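PDB 1NF2: phosphatase from Thermotoga maritima, which probably acts as a magnesium-dependent phosphatase of the haloacid dehalogenase (HAD) family, removing phosphate groups from substrates. Local coordinates for residues A[46-51]-A[60-65]; A[70-73]-A[77-80]. All blocks are in the same frame, centred on the assembly; numbering follows the deposited sequence.

Interaction 1. Residues A[46-51]-A[60-65]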
loop_
_atom_site.group_PDB
_atom_site.type_symbol
_atom_site.label_atom_id
_atom_site.label_comp_id
_atom_site.label_asym_id
_atom_site.label_seq_id
_atom_site.Cartn_x
_atom_site.Cartn_y
_atom_site.Cartn_z
ATOM N N VAL A 46 7.696 4.501 4.888
ATOM C CA VAL A 46 7.942 5.762 5.574
ATOM C C VAL A 46 6.735 6.686 5.525
ATOM O O VAL A 46 6.402 7.326 6.522
ATOM C CB VAL A 46 9.158 6.516 4.985
ATOM C CG1 VAL A 46 10.433 5.891 5.483
ATOM C CG2 VAL A 46 9.107 6.493 3.464
ATOM N N SER A 47 6.083 6.757 4.369
ATOM C CA SER A 47 4.913 7.610 4.223
ATOM C C SER A 47 3.807 7.151 5.165
ATOM O O SER A 47 3.106 7.969 5.770
ATOM C CB SER A 47 4.394 7.570 2.783
ATOM O OG SER A 47 5.392 7.983 1.865
ATOM N N THR A 48 3.662 5.837 5.290
ATOM C CA THR A 48 2.633 5.264 6.138
ATOM C C THR A 48 2.947 5.472 7.618
ATOM O O THR A 48 2.077 5.870 8.388
ATOM C CB THR A 48 2.458 3.754 5.831
ATOM O OG1 THR A 48 2.244 3.582 4.420
ATOM C CG2 THR A 48 1.265 3.174 6.599
ATOM N N LEU A 49 4.189 5.223 8.018
ATOM C CA LEU A 49 4.566 5.405 9.414
ATOM C C LEU A 49 4.474 6.879 9.807
ATOM O O LEU A 49 4.234 7.204 10.970
ATOM C CB LEU A 49 5.991 4.894 9.664
ATOM C CG LEU A 49 6.269 3.416 9.361
ATOM C CD1 LEU A 49 7.711 3.097 9.695
ATOM C CD2 LEU A 49 5.333 2.528 10.156
ATOM N N ASN A 50 4.666 7.766 8.834
ATOM C CA ASN A 50 4.611 9.201 9.093
ATOM C C ASN A 50 3.199 9.680 9.396
ATOM O O ASN A 50 3.014 10.618 10.166
ATOM C CB ASN A 50 5.192 9.986 7.910
ATOM C CG ASN A 50 6.712 10.053 7.944
ATOM O OD1 ASN A 50 7.342 9.611 8.909
ATOM N ND2 ASN A 50 7.307 10.613 6.896
ATOM N N VAL A 51 2.206 9.043 8.785
ATOM C CA VAL A 51 0.818 9.406 9.033
ATOM C C VAL A 51 0.482 8.937 10.448
ATOM O O VAL A 51 -0.175 9.648 11.215
ATOM C CB VAL A 51 -0.133 8.724 8.024
ATOM C CG1 VAL A 51 -1.586 8.860 8.482
ATOM C CG2 VAL A 51 0.031 9.363 6.660
ATOM N N PHE A 60 2.290 1.494 14.468
ATOM C CA PHE A 60 1.464 0.311 14.680
ATOM C C PHE A 60 1.874 -0.768 13.689
ATOM O O PHE A 60 2.677 -0.518 12.784
ATOM C CB PHE A 60 -0.008 0.645 14.406
ATOM C CG PHE A 60 -0.563 1.747 15.262
ATOM C CD1 PHE A 60 -1.319 1.453 16.392
ATOM C CD2 PHE A 60 -0.341 3.076 14.933
ATOM C CE1 PHE A 60 -1.847 2.471 17.183
ATOM C CE2 PHE A 60 -0.863 4.102 15.717
ATOM C CZ PHE A 60 -1.618 3.798 16.842
ATOM N N PRO A 61 1.353 -1.997 13.869
ATOM C CA PRO A 61 1.702 -3.053 12.919
ATOM C C PRO A 61 1.270 -2.437 11.583
ATOM O O PRO A 61 0.176 -1.880 11.480
ATOM C CB PRO A 61 0.808 -4.209 13.361
ATOM C CG PRO A 61 0.807 -4.046 14.865
ATOM C CD PRO A 61 0.630 -2.545 15.033
ATOM N N THR A 62 2.122 -2.514 10.570
ATOM C CA THR A 62 1.798 -1.887 9.303
ATOM C C THR A 62 2.037 -2.713 8.036
ATOM O O THR A 62 3.019 -3.454 7.931
ATOM C CB THR A 62 2.579 -0.549 9.191
ATOM O OG1 THR A 62 2.155 0.334 10.240
ATOM C CG2 THR A 62 2.352 0.118 7.840
ATOM N N ILE A 63 1.116 -2.579 7.085
ATOM C CA ILE A 63 1.221 -3.241 5.792
ATOM C C ILE A 63 1.409 -2.092 4.802
ATOM O O ILE A 63 0.555 -1.209 4.691
ATOM C CB ILE A 63 -0.059 -4.046 5.438
ATOM C CG1 ILE A 63 -0.242 -5.200 6.433
ATOM C CG2 ILE A 63 0.048 -4.612 4.016
ATOM C CD1 ILE A 63 -1.477 -6.035 6.187
ATOM N N ALA A 64 2.547 -2.097 4.113
ATOM C CA ALA A 64 2.903 -1.059 3.151
ATOM C C ALA A 64 3.177 -1.638 1.754
ATOM O O ALA A 64 3.217 -2.856 1.581
ATOM C CB ALA A 64 4.133 -0.305 3.660
ATOM N N TYR A 65 3.359 -0.763 0.763
ATOM C CA TYR A 65 3.622 -1.201 -0.611
ATOM C C TYR A 65 2.620 -2.260 -1.059
ATOM O O TYR A 65 2.977 -3.211 -1.758
ATOM C CB TYR A 65 5.040 -1.770 -0.735
ATOM C CG TYR A 65 6.135 -0.727 -0.668
ATOM C CD1 TYR A 65 6.414 0.095 -1.759
ATOM C CD2 TYR A 65 6.897 -0.568 0.486
ATOM C CE1 TYR A 65 7.437 1.054 -1.700
ATOM C CE2 TYR A 65 7.912 0.381 0.556
ATOM C CZ TYR A 65 8.180 1.186 -0.538
ATOM O OH TYR A 65 9.199 2.108 -0.466
#
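Helix 45-55 links strand 36-40 to strand 62-64 in a beta-alpha-beta unit, and Thr48 and Leu49 are the helix residues that rest on Thr62 and Ala64 of the second strand. The short axes of helix and strand run at 142° to each other and approach to 8.8 Å, so the helix packs over one face of the sheet, heading roughly against the strand. The centre of the contact is a methyl-to-methyl meeting: CG2 of Thr48 lies 3.5 Å from CG2 of Thr62, a tight fit for two carbons. The two threonines reach past one another in opposite directions. Thr48 has its hydroxyl anti to its carbonyl carbon (chi1 -53°), which turns OG1 back to bond Met44 O, just ahead of the helix, and presents the methyl to the strand. Thr62 adopts a similar torsion (chi1 -63°); its OG1 is engaged by the carboxylate of Glu52, whose other oxygen accepts a hydrogen bond from the backbone N of Phe60. Both buried hydroxyls are thus served outside the threonine pair, and carbon alone meets carbon between them. Leu49 works further along: its extended chain brings CD2 to 3.9 Å from Thr62 OG1, a plain van der Waals contact, while the same leucine also packs on Tyr71 of the next strand. At the other end Ala64 adds only a light touch, its CB 4.4 Å from Thr48 OG1. Ile63, between Thr62 and Ala64 in sequence, points to the other side of the sheet, where helix 191-202 covers it. A parallel-strand crossover with helix 45-55 on one face and helix 191-202 on the other belongs to the three-layered, Rossmann-like alpha/beta core of HAD hydrolases.

Interaction 2. Residues A[70-73]-A[77-80]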
loop_
_atom_site.group_PDB
_atom_site.type_symbol
_atom_site.label_atom_id
_atom_site.label_comp_id
_atom_site.label_asym_id
_atom_site.label_seq_id
_atom_site.Cartn_x
_atom_site.Cartn_y
_atom_site.Cartn_z
ATOM N N VAL A 70 5.643 -5.834 5.674
ATOM C CA VAL A 70 4.876 -6.013 6.903
ATOM C C VAL A 70 5.819 -5.539 8.004
ATOM O O VAL A 70 6.927 -6.055 8.154
ATOM C CB VAL A 70 4.479 -7.487 7.153
ATOM C CG1 VAL A 70 3.768 -7.617 8.501
ATOM C CG2 VAL A 70 3.557 -7.972 6.048
ATOM N N TYR A 71 5.379 -4.538 8.757
ATOM C CA TYR A 71 6.185 -3.965 9.822
ATOM C C TYR A 71 5.529 -4.044 11.199
ATOM O O TYR A 71 4.317 -3.871 11.333
ATOM C CB TYR A 71 6.490 -2.510 9.455
ATOM C CG TYR A 71 6.850 -1.596 10.609
ATOM C CD1 TYR A 71 5.869 -1.132 11.498
ATOM C CD2 TYR A 71 8.164 -1.164 10.796
ATOM C CE1 TYR A 71 6.186 -0.262 12.540
ATOM C CE2 TYR A 71 8.494 -0.289 11.834
ATOM C CZ TYR A 71 7.499 0.157 12.702
ATOM O OH TYR A 71 7.823 1.026 13.719
ATOM N N LEU A 72 6.342 -4.319 12.216
ATOM C CA LEU A 72 5.889 -4.388 13.608
ATOM C C LEU A 72 6.685 -3.351 14.387
ATOM O O LEU A 72 7.913 -3.297 14.286
ATOM C CB LEU A 72 6.134 -5.776 14.222
ATOM C CG LEU A 72 5.202 -6.902 13.768
ATOM C CD1 LEU A 72 5.493 -8.174 14.558
ATOM C CD2 LEU A 72 3.762 -6.475 13.978
ATOM N N PRO A 73 5.993 -2.509 15.174
ATOM C CA PRO A 73 6.628 -1.459 15.977
ATOM C C PRO A 73 7.880 -1.920 16.723
ATOM O O PRO A 73 8.850 -1.174 16.844
ATOM C CB PRO A 73 5.511 -1.042 16.929
ATOM C CG PRO A 73 4.278 -1.218 16.082
ATOM C CD PRO A 73 4.540 -2.559 15.432
ATOM N N VAL A 77 10.657 -4.570 10.198
ATOM C CA VAL A 77 10.163 -5.280 9.019
ATOM C C VAL A 77 10.355 -6.786 9.163
ATOM O O VAL A 77 11.478 -7.257 9.338
ATOM C CB VAL A 77 10.885 -4.800 7.740
ATOM C CG1 VAL A 77 10.440 -5.629 6.533
ATOM C CG2 VAL A 77 10.582 -3.322 7.503
ATOM N N ILE A 78 9.257 -7.537 9.104
ATOM C CA ILE A 78 9.327 -8.991 9.221
ATOM C C ILE A 78 8.959 -9.686 7.912
ATOM O O ILE A 78 9.015 -10.909 7.808
ATOM C CB ILE A 78 8.424 -9.535 10.367
ATOM C CG1 ILE A 78 6.953 -9.152 10.127
ATOM C CG2 ILE A 78 8.959 -9.053 11.712
ATOM C CD1 ILE A 78 6.587 -7.732 10.488
ATOM N N LEU A 79 8.557 -8.892 6.926
ATOM C CA LEU A 79 8.237 -9.391 5.593
ATOM C C LEU A 79 8.699 -8.291 4.647
ATOM O O LEU A 79 8.249 -7.138 4.745
ATOM C CB LEU A 79 6.739 -9.617 5.397
ATOM C CG LEU A 79 6.434 -10.201 4.010
ATOM C CD1 LEU A 79 7.019 -11.615 3.922
ATOM C CD2 LEU A 79 4.939 -10.235 3.751
ATOM N N ASN A 80 9.604 -8.644 3.743
ATOM C CA ASN A 80 10.134 -7.675 2.800
ATOM C C ASN A 80 10.214 -8.284 1.403
ATOM O O ASN A 80 11.260 -8.779 0.987
ATOM C CB ASN A 80 11.514 -7.219 3.272
ATOM C CG ASN A 80 12.040 -6.035 2.489
ATOM O OD1 ASN A 80 13.146 -5.568 2.733
ATOM N ND2 ASN A 80 11.249 -5.543 1.547
#
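This is a two-stranded antiparallel contact within a beta hairpin: Val70, Tyr71 and Leu72 of strand 69-72 meet Val77, Ile78 and Leu79 of strand 76-80, the strand that forms one edge of the eight-stranded core sheet. Val70 and Leu79 make a hydrogen-bonded pair, Val70 N donating a hydrogen bond to Leu79 O over 3.1 Å at a fairly straight 161°. One step on, Tyr71 stands across from Val77 as a non-hydrogen-bonded pair, so strand 76-80 has used one residue more than its partner. The extra residue makes a classic beta bulge, with Ile78 and Leu79 both facing Val70. Val70 O accepts from both: Ile78 N is 2.9 Å from it, while Leu79 N offers a weak bond of 3.5 Å; the exact place of this oxygen is less sure. Ile78 breaks the extended run with a psi of -4°, and the strand turns a corner there. On the Val70 side of the sheet the two branches of that valine take different neighbours. CG2 lies 3.5 Å from Leu79 CD2, the two side chains passing at a slant, and CG1 is turned to the end of Ile78. The ethyl arm of Ile78 is modelled folding back over strand 69-72, with CG1 between its backbone N and carbonyl carbon (chi1 59°). Its end sits too close to Val70 O in the model, so its contact with Leu72 CG is only approximate. Val70 and Leu72 continue inward onto helix 191-202, Val70 on Ala194 and Leu72 on Leu198. Tyr71 and Val77 point to the reverse face; the tyrosine ring only brushes the valine backbone, CD2 staying 4.3 Å from Val77 N, and its hydroxyl is hydrogen-bonded to Thr59.

The two contacts follow one another along the chain and share one sheet, in which strands 62-64 and 69-72 are neighbours; their centres are about 10 Å apart. Strand 62-64 of interaction 1 pairs with strand 69-72 of interaction 2 through a probable hydrogen bond from Thr62 N to Tyr71 O, 2.7 Å long, and just beyond the strands Phe60 C packs 3.4 Å from Pro73 CG. Interaction 1 is the nearer to the magnesium site: the side chain of Thr48 lies about 8 Å from those of the magnesium ligands Asp8 and Asp10, and about 11 Å from the bound magnesium ion. Interaction 2 carries the sheet outward to its edge, away from that site.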